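PDB 6O2K: centromeric protein-C, isoform A from Drosophila melanogaster, which probably acts as an adaptor between centromeric chromatin and other kinetochore proteins, and is represented here by its dimeric cupin domain. Local coordinates for residues Lys13-Leu18 with Leu88-Glu93; Leu43-Val48 with Tyr66-Pro71; Asn95-Ala100 with Glu104-Ser109. All coordinates share one frame; numbering follows the deposited sequence.

Contact 1: Lys13-Leu18 with Leu88-Glu93; sequences KLMQWL and LVQFGE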
loop_
_atom_site.group_PDB
_atom_site.type_symbol
_atom_site.label_atom_id
_atom_site.label_comp_id
_atom_site.label_asym_id
_atom_site.label_seq_id
_atom_site.Cartn_x
_atom_site.Cartn_y
_atom_site.Cartn_z
ATOM N N LYS B 13 2.579 -11.288 -10.718
ATOM C CA LYS B 13 2.358 -12.464 -9.886
ATOM C C LYS B 13 1.726 -12.066 -8.557
ATOM O O LYS B 13 0.743 -12.680 -8.117
ATOM C CB LYS B 13 3.672 -13.216 -9.662
ATOM C CG LYS B 13 3.513 -14.463 -8.797
ATOM C CD LYS B 13 4.726 -15.405 -8.905
ATOM C CE LYS B 13 5.946 -14.816 -8.185
ATOM N NZ LYS B 13 7.016 -15.830 -7.933
ATOM N N LEU B 14 2.266 -11.019 -7.915
ATOM C CA LEU B 14 1.683 -10.540 -6.663
ATOM C C LEU B 14 0.209 -10.194 -6.844
ATOM O O LEU B 14 -0.642 -10.629 -6.056
ATOM C CB LEU B 14 2.453 -9.327 -6.136
ATOM C CG LEU B 14 1.757 -8.557 -4.997
ATOM C CD1 LEU B 14 1.716 -9.413 -3.729
ATOM C CD2 LEU B 14 2.437 -7.216 -4.710
ATOM N N MET B 15 -0.115 -9.410 -7.879
ATOM C CA MET B 15 -1.500 -8.962 -8.026
ATOM C C MET B 15 -2.435 -10.124 -8.364
ATOM O O MET B 15 -3.579 -10.168 -7.880
ATOM C CB MET B 15 -1.598 -7.862 -9.079
ATOM C CG MET B 15 -2.946 -7.129 -9.114
ATOM S SD MET B 15 -3.512 -6.445 -7.540
ATOM C CE MET B 15 -2.172 -5.331 -7.112
ATOM N N GLN B 16 -1.973 -11.073 -9.181
ATOM C CA GLN B 16 -2.782 -12.257 -9.460
ATOM C C GLN B 16 -3.044 -13.051 -8.188
ATOM O O GLN B 16 -4.146 -13.580 -7.989
ATOM C CB GLN B 16 -2.085 -13.123 -10.509
ATOM C CG GLN B 16 -2.111 -12.504 -11.891
ATOM C CD GLN B 16 -2.649 -13.450 -12.936
ATOM O OE1 GLN B 16 -2.115 -14.541 -13.134
ATOM N NE2 GLN B 16 -3.725 -13.044 -13.603
ATOM N N TRP B 17 -2.048 -13.126 -7.302
ATOM C CA TRP B 17 -2.258 -13.811 -6.031
ATOM C C TRP B 17 -3.250 -13.060 -5.144
ATOM O O TRP B 17 -4.119 -13.680 -4.511
ATOM C CB TRP B 17 -0.923 -14.000 -5.313
ATOM C CG TRP B 17 -1.037 -14.905 -4.145
ATOM C CD1 TRP B 17 -1.092 -16.270 -4.159
ATOM C CD2 TRP B 17 -1.141 -14.513 -2.780
ATOM N NE1 TRP B 17 -1.209 -16.750 -2.879
ATOM C CE2 TRP B 17 -1.247 -15.690 -2.014
ATOM C CE3 TRP B 17 -1.158 -13.282 -2.131
ATOM C CZ2 TRP B 17 -1.360 -15.668 -0.632
ATOM C CZ3 TRP B 17 -1.270 -13.262 -0.761
ATOM C CH2 TRP B 17 -1.372 -14.447 -0.025
ATOM N N LEU B 18 -3.139 -11.730 -5.075
ATOM C CA LEU B 18 -4.102 -10.959 -4.293
ATOM C C LEU B 18 -5.509 -11.136 -4.844
ATOM O O LEU B 18 -6.474 -11.250 -4.078
ATOM C CB LEU B 18 -3.720 -9.472 -4.261
ATOM C CG LEU B 18 -2.431 -9.140 -3.514
ATOM C CD1 LEU B 18 -1.982 -7.688 -3.727
ATOM C CD2 LEU B 18 -2.582 -9.462 -2.040
ATOM N N LEU B 88 -7.202 1.965 0.469
ATOM C CA LEU B 88 -6.454 2.304 -0.736
ATOM C C LEU B 88 -6.649 1.197 -1.761
ATOM O O LEU B 88 -6.234 0.054 -1.526
ATOM C CB LEU B 88 -4.970 2.494 -0.406
ATOM C CG LEU B 88 -3.990 2.751 -1.546
ATOM C CD1 LEU B 88 -4.339 4.030 -2.286
ATOM C CD2 LEU B 88 -2.587 2.837 -0.964
ATOM N N VAL B 89 -7.250 1.535 -2.901
ATOM C CA VAL B 89 -7.630 0.518 -3.879
ATOM C C VAL B 89 -6.386 -0.025 -4.581
ATOM O O VAL B 89 -5.590 0.729 -5.157
ATOM C CB VAL B 89 -8.647 1.077 -4.880
ATOM C CG1 VAL B 89 -8.970 0.046 -5.944
ATOM C CG2 VAL B 89 -9.926 1.480 -4.140
ATOM N N GLN B 90 -6.216 -1.349 -4.525
ATOM C CA GLN B 90 -5.125 -2.052 -5.192
ATOM C C GLN B 90 -5.522 -2.577 -6.553
ATOM O O GLN B 90 -4.669 -2.664 -7.456
ATOM C CB GLN B 90 -4.651 -3.229 -4.337
ATOM C CG GLN B 90 -4.135 -2.810 -2.986
ATOM C CD GLN B 90 -2.830 -2.068 -3.121
ATOM O OE1 GLN B 90 -1.844 -2.620 -3.600
ATOM N NE2 GLN B 90 -2.823 -0.803 -2.712
ATOM N N PHE B 91 -6.787 -2.955 -6.718
ATOM C CA PHE B 91 -7.250 -3.412 -8.022
ATOM C C PHE B 91 -8.763 -3.286 -8.049
ATOM O O PHE B 91 -9.428 -3.592 -7.057
ATOM C CB PHE B 91 -6.835 -4.868 -8.303
ATOM C CG PHE B 91 -7.178 -5.342 -9.694
ATOM C CD1 PHE B 91 -8.396 -5.949 -9.953
ATOM C CD2 PHE B 91 -6.289 -5.163 -10.744
ATOM C CE1 PHE B 91 -8.721 -6.370 -11.231
ATOM C CE2 PHE B 91 -6.599 -5.595 -12.031
ATOM C CZ PHE B 91 -7.812 -6.195 -12.280
ATOM N N GLY B 92 -9.297 -2.834 -9.172
ATOM C CA GLY B 92 -10.742 -2.795 -9.306
ATOM C C GLY B 92 -11.375 -1.474 -8.933
ATOM O O GLY B 92 -10.755 -0.418 -9.075
ATOM N N GLU B 93 -12.615 -1.527 -8.452
ATOM C CA GLU B 93 -13.411 -0.336 -8.176
ATOM C C GLU B 93 -14.309 -0.618 -6.978
ATOM O O GLU B 93 -14.845 -1.731 -6.852
ATOM C CB GLU B 93 -14.258 0.043 -9.403
ATOM C CG GLU B 93 -14.910 1.428 -9.372
ATOM C CD GLU B 93 -15.747 1.697 -10.621
ATOM O OE1 GLU B 93 -15.518 1.021 -11.651
ATOM O OE2 GLU B 93 -16.647 2.565 -10.578
#

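Contact 2: Leu43-Val48 with Tyr66-Pro71; sequences LIFCQV and YMRFKP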
loop_
_atom_site.group_PDB
_atom_site.type_symbol
_atom_site.label_atom_id
_atom_site.label_comp_id
_atom_site.label_asym_id
_atom_site.label_seq_id
_atom_site.Cartn_x
_atom_site.Cartn_y
_atom_site.Cartn_z
ATOM N N LEU B 43 1.731 -13.918 3.410
ATOM C CA LEU B 43 0.310 -13.605 3.509
ATOM C C LEU B 43 -0.530 -14.848 3.262
ATOM O O LEU B 43 -0.202 -15.665 2.402
ATOM C CB LEU B 43 -0.072 -12.540 2.484
ATOM C CG LEU B 43 0.537 -11.150 2.639
ATOM C CD1 LEU B 43 0.266 -10.346 1.391
ATOM C CD2 LEU B 43 -0.056 -10.474 3.863
ATOM N N ILE B 44 -1.626 -14.977 4.005
ATOM C CA ILE B 44 -2.610 -16.033 3.766
ATOM C C ILE B 44 -3.991 -15.447 4.025
ATOM O O ILE B 44 -4.213 -14.790 5.046
ATOM C CB ILE B 44 -2.368 -17.288 4.633
ATOM C CG1 ILE B 44 -1.077 -18.009 4.211
ATOM C CG2 ILE B 44 -3.549 -18.248 4.526
ATOM C CD1 ILE B 44 -1.113 -18.581 2.792
ATOM N N PHE B 45 -4.901 -15.656 3.075
ATOM C CA PHE B 45 -6.250 -15.115 3.167
ATOM C C PHE B 45 -7.143 -16.030 4.005
ATOM O O PHE B 45 -7.114 -17.255 3.849
ATOM C CB PHE B 45 -6.835 -14.950 1.764
ATOM C CG PHE B 45 -6.368 -13.711 1.045
ATOM C CD1 PHE B 45 -6.991 -12.489 1.257
ATOM C CD2 PHE B 45 -5.292 -13.767 0.172
ATOM C CE1 PHE B 45 -6.563 -11.352 0.598
ATOM C CE2 PHE B 45 -4.859 -12.623 -0.489
ATOM C CZ PHE B 45 -5.494 -11.418 -0.274
ATOM N N CYS B 46 -7.930 -15.428 4.895
ATOM C CA CYS B 46 -8.953 -16.098 5.689
ATOM C C CYS B 46 -10.293 -15.424 5.417
ATOM O O CYS B 46 -10.361 -14.201 5.286
ATOM C CB CYS B 46 -8.623 -16.037 7.189
ATOM S SG CYS B 46 -8.748 -14.371 7.934
ATOM N N GLN B 47 -11.362 -16.208 5.321
ATOM C CA GLN B 47 -12.663 -15.662 4.961
ATOM C C GLN B 47 -13.480 -15.394 6.217
ATOM O O GLN B 47 -13.651 -16.286 7.054
ATOM C CB GLN B 47 -13.420 -16.604 4.023
ATOM C CG GLN B 47 -14.395 -15.879 3.101
ATOM C CD GLN B 47 -15.223 -16.821 2.248
ATOM O OE1 GLN B 47 -15.278 -16.680 1.025
ATOM N NE2 GLN B 47 -15.875 -17.782 2.887
ATOM N N VAL B 48 -13.978 -14.168 6.342
ATOM C CA VAL B 48 -14.880 -13.770 7.417
ATOM C C VAL B 48 -16.104 -13.131 6.781
ATOM O O VAL B 48 -15.981 -12.138 6.047
ATOM C CB VAL B 48 -14.221 -12.791 8.405
ATOM C CG1 VAL B 48 -15.247 -12.296 9.437
ATOM C CG2 VAL B 48 -13.027 -13.431 9.087
ATOM N N TYR B 66 -5.016 -6.625 3.374
ATOM C CA TYR B 66 -5.802 -6.580 2.149
ATOM C C TYR B 66 -7.173 -7.185 2.390
ATOM O O TYR B 66 -7.309 -8.180 3.116
ATOM C CB TYR B 66 -5.118 -7.344 0.995
ATOM C CG TYR B 66 -3.753 -6.794 0.654
ATOM C CD1 TYR B 66 -3.614 -5.694 -0.174
ATOM C CD2 TYR B 66 -2.601 -7.380 1.180
ATOM C CE1 TYR B 66 -2.345 -5.173 -0.472
ATOM C CE2 TYR B 66 -1.347 -6.887 0.884
ATOM C CZ TYR B 66 -1.223 -5.780 0.064
ATOM O OH TYR B 66 0.040 -5.295 -0.203
ATOM N N MET B 67 -8.179 -6.581 1.757
ATOM C CA MET B 67 -9.514 -7.145 1.627
ATOM C C MET B 67 -9.745 -7.513 0.170
ATOM O O MET B 67 -9.574 -6.669 -0.718
ATOM C CB MET B 67 -10.579 -6.146 2.078
ATOM C CG MET B 67 -10.401 -5.618 3.471
ATOM S SD MET B 67 -11.840 -4.599 3.882
ATOM C CE MET B 67 -11.220 -3.649 5.277
ATOM N N ARG B 68 -10.138 -8.765 -0.062
ATOM C CA ARG B 68 -10.445 -9.314 -1.374
ATOM C C ARG B 68 -11.953 -9.510 -1.451
ATOM O O ARG B 68 -12.537 -10.239 -0.623
ATOM C CB ARG B 68 -9.714 -10.644 -1.607
ATOM C CG ARG B 68 -10.028 -11.299 -2.940
ATOM C CD ARG B 68 -9.758 -12.803 -2.895
ATOM N NE ARG B 68 -8.343 -13.107 -3.081
ATOM C CZ ARG B 68 -7.741 -14.190 -2.603
ATOM N NH1 ARG B 68 -6.454 -14.380 -2.835
ATOM N NH2 ARG B 68 -8.419 -15.082 -1.889
ATOM N N PHE B 69 -12.569 -8.847 -2.431
ATOM C CA PHE B 69 -14.011 -8.836 -2.623
ATOM C C PHE B 69 -14.362 -9.613 -3.878
ATOM O O PHE B 69 -13.800 -9.368 -4.954
ATOM C CB PHE B 69 -14.566 -7.418 -2.783
ATOM C CG PHE B 69 -14.681 -6.639 -1.503
ATOM C CD1 PHE B 69 -13.547 -6.229 -0.826
ATOM C CD2 PHE B 69 -15.930 -6.280 -1.004
ATOM C CE1 PHE B 69 -13.646 -5.469 0.337
ATOM C CE2 PHE B 69 -16.046 -5.524 0.163
ATOM C CZ PHE B 69 -14.895 -5.132 0.840
ATOM N N LYS B 70 -15.333 -10.499 -3.738
ATOM C CA LYS B 70 -15.908 -11.194 -4.852
ATOM C C LYS B 70 -16.697 -10.210 -5.713
ATOM O O LYS B 70 -16.992 -9.099 -5.275
ATOM C CB LYS B 70 -16.809 -12.302 -4.334
ATOM C CG LYS B 70 -16.062 -13.281 -3.533
ATOM C CD LYS B 70 -15.112 -13.884 -4.499
ATOM C CE LYS B 70 -14.343 -14.959 -3.794
ATOM N NZ LYS B 70 -13.405 -15.505 -4.781
ATOM N N PRO B 71 -17.064 -10.584 -6.940
ATOM C CA PRO B 71 -17.824 -9.654 -7.787
ATOM C C PRO B 71 -19.070 -9.133 -7.090
ATOM O O PRO B 71 -19.882 -9.902 -6.578
ATOM C CB PRO B 71 -18.184 -10.503 -9.011
ATOM C CG PRO B 71 -17.114 -11.502 -9.099
ATOM C CD PRO B 71 -16.688 -11.805 -7.680
#

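Contact 3: Asn95-Ala100 with Glu104-Ser109; sequences NVETLA and EKEVHS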
loop_
_atom_site.group_PDB
_atom_site.type_symbol
_atom_site.label_atom_id
_atom_site.label_comp_id
_atom_site.label_asym_id
_atom_site.label_seq_id
_atom_site.Cartn_x
_atom_site.Cartn_y
_atom_site.Cartn_z
ATOM N N ASN B 95 -17.377 1.122 -4.142
ATOM C CA ASN B 95 -18.277 2.141 -3.634
ATOM C C ASN B 95 -18.207 2.105 -2.116
ATOM O O ASN B 95 -18.362 1.031 -1.514
ATOM C CB ASN B 95 -19.711 1.893 -4.106
ATOM C CG ASN B 95 -19.878 2.070 -5.604
ATOM O OD1 ASN B 95 -19.143 2.824 -6.240
ATOM N ND2 ASN B 95 -20.864 1.387 -6.171
ATOM N N VAL B 96 -17.979 3.266 -1.500
ATOM C CA VAL B 96 -17.846 3.379 -0.049
ATOM C C VAL B 96 -18.892 4.356 0.464
ATOM O O VAL B 96 -19.004 5.472 -0.052
ATOM C CB VAL B 96 -16.432 3.839 0.355
ATOM C CG1 VAL B 96 -16.327 3.979 1.885
ATOM C CG2 VAL B 96 -15.367 2.868 -0.201
ATOM N N GLU B 97 -19.647 3.941 1.484
ATOM C CA GLU B 97 -20.626 4.800 2.142
ATOM C C GLU B 97 -20.129 5.122 3.542
ATOM O O GLU B 97 -19.755 4.207 4.285
ATOM C CB GLU B 97 -22.005 4.131 2.227
ATOM C CG GLU B 97 -22.412 3.291 1.010
ATOM C CD GLU B 97 -22.583 4.107 -0.268
ATOM O OE1 GLU B 97 -22.064 3.670 -1.326
ATOM O OE2 GLU B 97 -23.232 5.177 -0.219
ATOM N N THR B 98 -20.120 6.419 3.903
ATOM C CA THR B 98 -19.618 6.852 5.204
ATOM C C THR B 98 -20.619 7.765 5.896
ATOM O O THR B 98 -21.281 8.575 5.243
ATOM C CB THR B 98 -18.268 7.600 5.103
ATOM O OG1 THR B 98 -18.374 8.679 4.166
ATOM C CG2 THR B 98 -17.154 6.651 4.661
ATOM N N LEU B 99 -20.706 7.627 7.226
ATOM C CA LEU B 99 -21.473 8.508 8.103
ATOM C C LEU B 99 -20.556 8.891 9.258
ATOM O O LEU B 99 -20.197 8.038 10.081
ATOM C CB LEU B 99 -22.741 7.820 8.619
ATOM C CG LEU B 99 -23.528 8.621 9.663
ATOM C CD1 LEU B 99 -24.018 9.938 9.089
ATOM C CD2 LEU B 99 -24.687 7.794 10.224
ATOM N N ALA B 100 -20.157 10.161 9.312
ATOM C CA ALA B 100 -19.163 10.611 10.280
ATOM C C ALA B 100 -19.842 11.105 11.549
ATOM O O ALA B 100 -20.976 11.577 11.508
ATOM C CB ALA B 100 -18.302 11.728 9.692
ATOM N N GLU B 104 -25.259 14.107 9.731
ATOM C CA GLU B 104 -26.543 13.473 9.473
ATOM C C GLU B 104 -26.603 12.737 8.146
ATOM O O GLU B 104 -27.390 11.799 8.010
ATOM C CB GLU B 104 -27.666 14.519 9.492
ATOM C CG GLU B 104 -28.118 14.935 10.878
ATOM C CD GLU B 104 -29.543 15.453 10.892
ATOM O OE1 GLU B 104 -29.859 16.304 11.754
ATOM O OE2 GLU B 104 -30.345 15.012 10.037
ATOM N N LYS B 105 -25.799 13.142 7.166
ATOM C CA LYS B 105 -25.906 12.636 5.806
ATOM C C LYS B 105 -24.873 11.542 5.570
ATOM O O LYS B 105 -23.681 11.731 5.844
ATOM C CB LYS B 105 -25.724 13.768 4.791
ATOM C CG LYS B 105 -26.700 13.738 3.620
ATOM C CD LYS B 105 -27.946 14.582 3.873
ATOM C CE LYS B 105 -28.647 14.932 2.557
ATOM N NZ LYS B 105 -30.117 15.135 2.717
ATOM N N GLU B 106 -25.342 10.398 5.087
ATOM C CA GLU B 106 -24.452 9.393 4.526
ATOM C C GLU B 106 -23.898 9.897 3.197
ATOM O O GLU B 106 -24.630 10.468 2.384
ATOM C CB GLU B 106 -25.212 8.081 4.330
ATOM C CG GLU B 106 -24.332 6.840 4.198
ATOM C CD GLU B 106 -25.142 5.547 4.130
ATOM O OE1 GLU B 106 -25.052 4.838 3.104
ATOM O OE2 GLU B 106 -25.870 5.243 5.100
ATOM N N VAL B 107 -22.595 9.704 2.981
ATOM C CA VAL B 107 -21.914 10.188 1.787
ATOM C C VAL B 107 -21.393 8.996 0.999
ATOM O O VAL B 107 -20.836 8.051 1.572
ATOM C CB VAL B 107 -20.769 11.163 2.143
ATOM C CG1 VAL B 107 -19.963 11.528 0.909
ATOM C CG2 VAL B 107 -21.341 12.447 2.824
ATOM N N HIS B 108 -21.570 9.058 -0.320
ATOM C CA HIS B 108 -21.226 7.993 -1.246
ATOM C C HIS B 108 -19.988 8.419 -2.037
ATOM O O HIS B 108 -19.969 9.507 -2.622
ATOM C CB HIS B 108 -22.423 7.719 -2.170
ATOM C CG HIS B 108 -22.113 6.849 -3.350
ATOM N ND1 HIS B 108 -22.086 5.472 -3.275
ATOM C CD2 HIS B 108 -21.841 7.159 -4.641
ATOM C CE1 HIS B 108 -21.798 4.972 -4.465
ATOM N NE2 HIS B 108 -21.645 5.975 -5.312
ATOM N N SER B 109 -18.948 7.578 -2.039
ATOM C CA SER B 109 -17.735 7.843 -2.799
ATOM C C SER B 109 -17.405 6.646 -3.676
ATOM O O SER B 109 -17.663 5.500 -3.307
ATOM C CB SER B 109 -16.527 8.158 -1.892
ATOM O OG SER B 109 -16.867 9.021 -0.820
HETATM O O HOH W 1 -18.004 7.851 1.365
HETATM O O HOH W 2 -21.170 11.725 7.105
#

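Contact 1: Lys13-Leu18 with Leu88-Glu93
The ring of F91 is approached obliquely by M15. The sulfur lies 5.3 Å from the ring centroid, 57° off the normal, a Met-aromatic contact that leans helix 6-19 on the corner following strand 85-89 of the cupin domain. M15 CG is the part of the side chain that comes nearest the ring itself, 4.2 Å from F91 CD2. The shortest approach between the two side chains falls before the ring, with M15 SD 3.8 Å from F91 CB.

Q90 and F91 form a classic beta bulge, both residues facing V136 of strand 135-141 and both linked to it by backbone hydrogen bonds. The bulge marks the corner at which the chain leaves one sheet for the other, and it turns Q90 and F91 together toward the helix. G92 follows with a positive phi of 94°, a backbone conformation suited to glycine.

Of residues 13-18, M15 makes the close contacts with the corner. With CG anti to the backbone N (chi1 -168°), the chain then bends at chi2 and again at chi3, carrying the terminal methyl past F91 toward Q90. The contact is small, 147 Å² in all, and is made by van der Waals and sulfur-aromatic forces. Its surroundings belong partly to the dimer: F91 also packs on Q7 of the second subunit, and L14, one residue before M15, on G114 of that subunit. Within the chain, L18 and Q90 both rest on Y66. At its far end M15 touches backbone as well as side chain, with CE 3.7 Å from Q90 O and 4.3 Å from Q90 CB.

Contact 2: Leu43-Val48 with Tyr66-Pro71
A cation-pi stack between F45 and R68 ties segment 43-48, which contains the outermost strand of the six-stranded cupin sheet within this chain, to strand 64-69, two places further into that sheet. Strand 51-55 lies between them in the sheet order, and F45 packs on its D52 and A54 while reaching across to R68.

The guanidinium lies over one face of the F45 ring, offset toward the rim. R68 CZ is 3.9 Å from the ring centroid and 16° off its normal, and the two planes are inclined by 29°. That tilt brings one end of the group closer: R68 NH1 sits 3.3 Å from both F45 CD2 and F45 CE2, whereas R68 NH2 remains 3.8 Å from F45 CG. R68 leaves the strand with CG anti to its backbone N and bends sharply at chi3 (-81°), which folds the head over the ring. The aliphatic part joins in as well, R68 CB touching F45 CE1 at 3.9 Å.

Next to the stack, L43 and Y66 meet at about a right angle, with L43 CD1 3.9 Å from Y66 CE2. The phenol OH of Y66 is hydrogen-bonded to Y56 OH, while the ring of W17, from helix 6-19, also meets the F45 ring.

All three guanidinium nitrogens have polar partners: NE and NH1 bond to the carbonyls of L18 and W17 at the end of the helix, and NH2 forms a salt bridge with D52. Carbonyls, carboxylate and ring face together would be expected to favour the positive charge of R68 and to fix the rotation of its head.

Contact 3: Asn95-Ala100 with Glu104-Ser109
This is an antiparallel beta hairpin, formed by strands 93-99 and 107-112 at one side of the four-stranded sheet of the cupin domain. V96 pairs with S109 and T98 with V107 as hydrogen-bonded pairs, each with two backbone bonds of 2.8 to 2.9 Å between amide N and carbonyl O; E97 and H108 form the non-hydrogen-bonded pair between them.

On the face bearing E97 and H108, the imidazole donates from ND1 to E97 OE1 at 2.7 Å, with an N-H...O angle of 157°. The acceptor lies 8° out of the ring plane and offers its syn lone pair; carboxylate and imidazole are nearly coplanar. E97 is bent at chi2 (-65°), which brings its carboxylate back to H108, and a weak second bond runs from ND1 to OE2. N95 flanks the same ring, its CG 3.7 Å from H108 CE1. E106 brings a like charge near, OE1 standing 3.8 Å from E97 OE2, a proximity that the imidazole N-H may partly offset.

The other face holds a water gripped by V96 O, T98 OG1, V107 O and S109 OG, linking both strands through backbone and hydroxyls. Beyond the paired residues, a second water bridges A100 N and K105 O, while L99 CD1 lies 3.7 Å from K105 O.

Strand 93-99 is bonded on its other edge to strand 124-129 through N95, E97 and L99, whereas 107-112 is the outermost strand of this sheet within the chain; there S109 OG bonds to N34 of the second subunit, and S109 also packs on I117 of strand 116-119.

In the fold
Contacts 1 and 2 form one continuous cluster, their centres 11 Å apart, with contact 2 nested inside the chain loop that contact 1 closes. They are joined directly where W17 CZ3 packs 3.7 Å from F45 CE2, and the same helix serves both, M15 toward the corner at 88-93 and W17 and L18 toward contact 2. Contact 3 is remote, its centre about 24 Å from that of contact 1 and about 23 Å from that of contact 2, and the nearest atoms of contacts 2 and 3 are about 7 Å apart. Sequence nevertheless connects it to contact 1: the corner at 88-93 passes straight into strand 93-99, carrying the chain from the six-stranded to the four-stranded sheet. All three contacts have residues touching the second subunit.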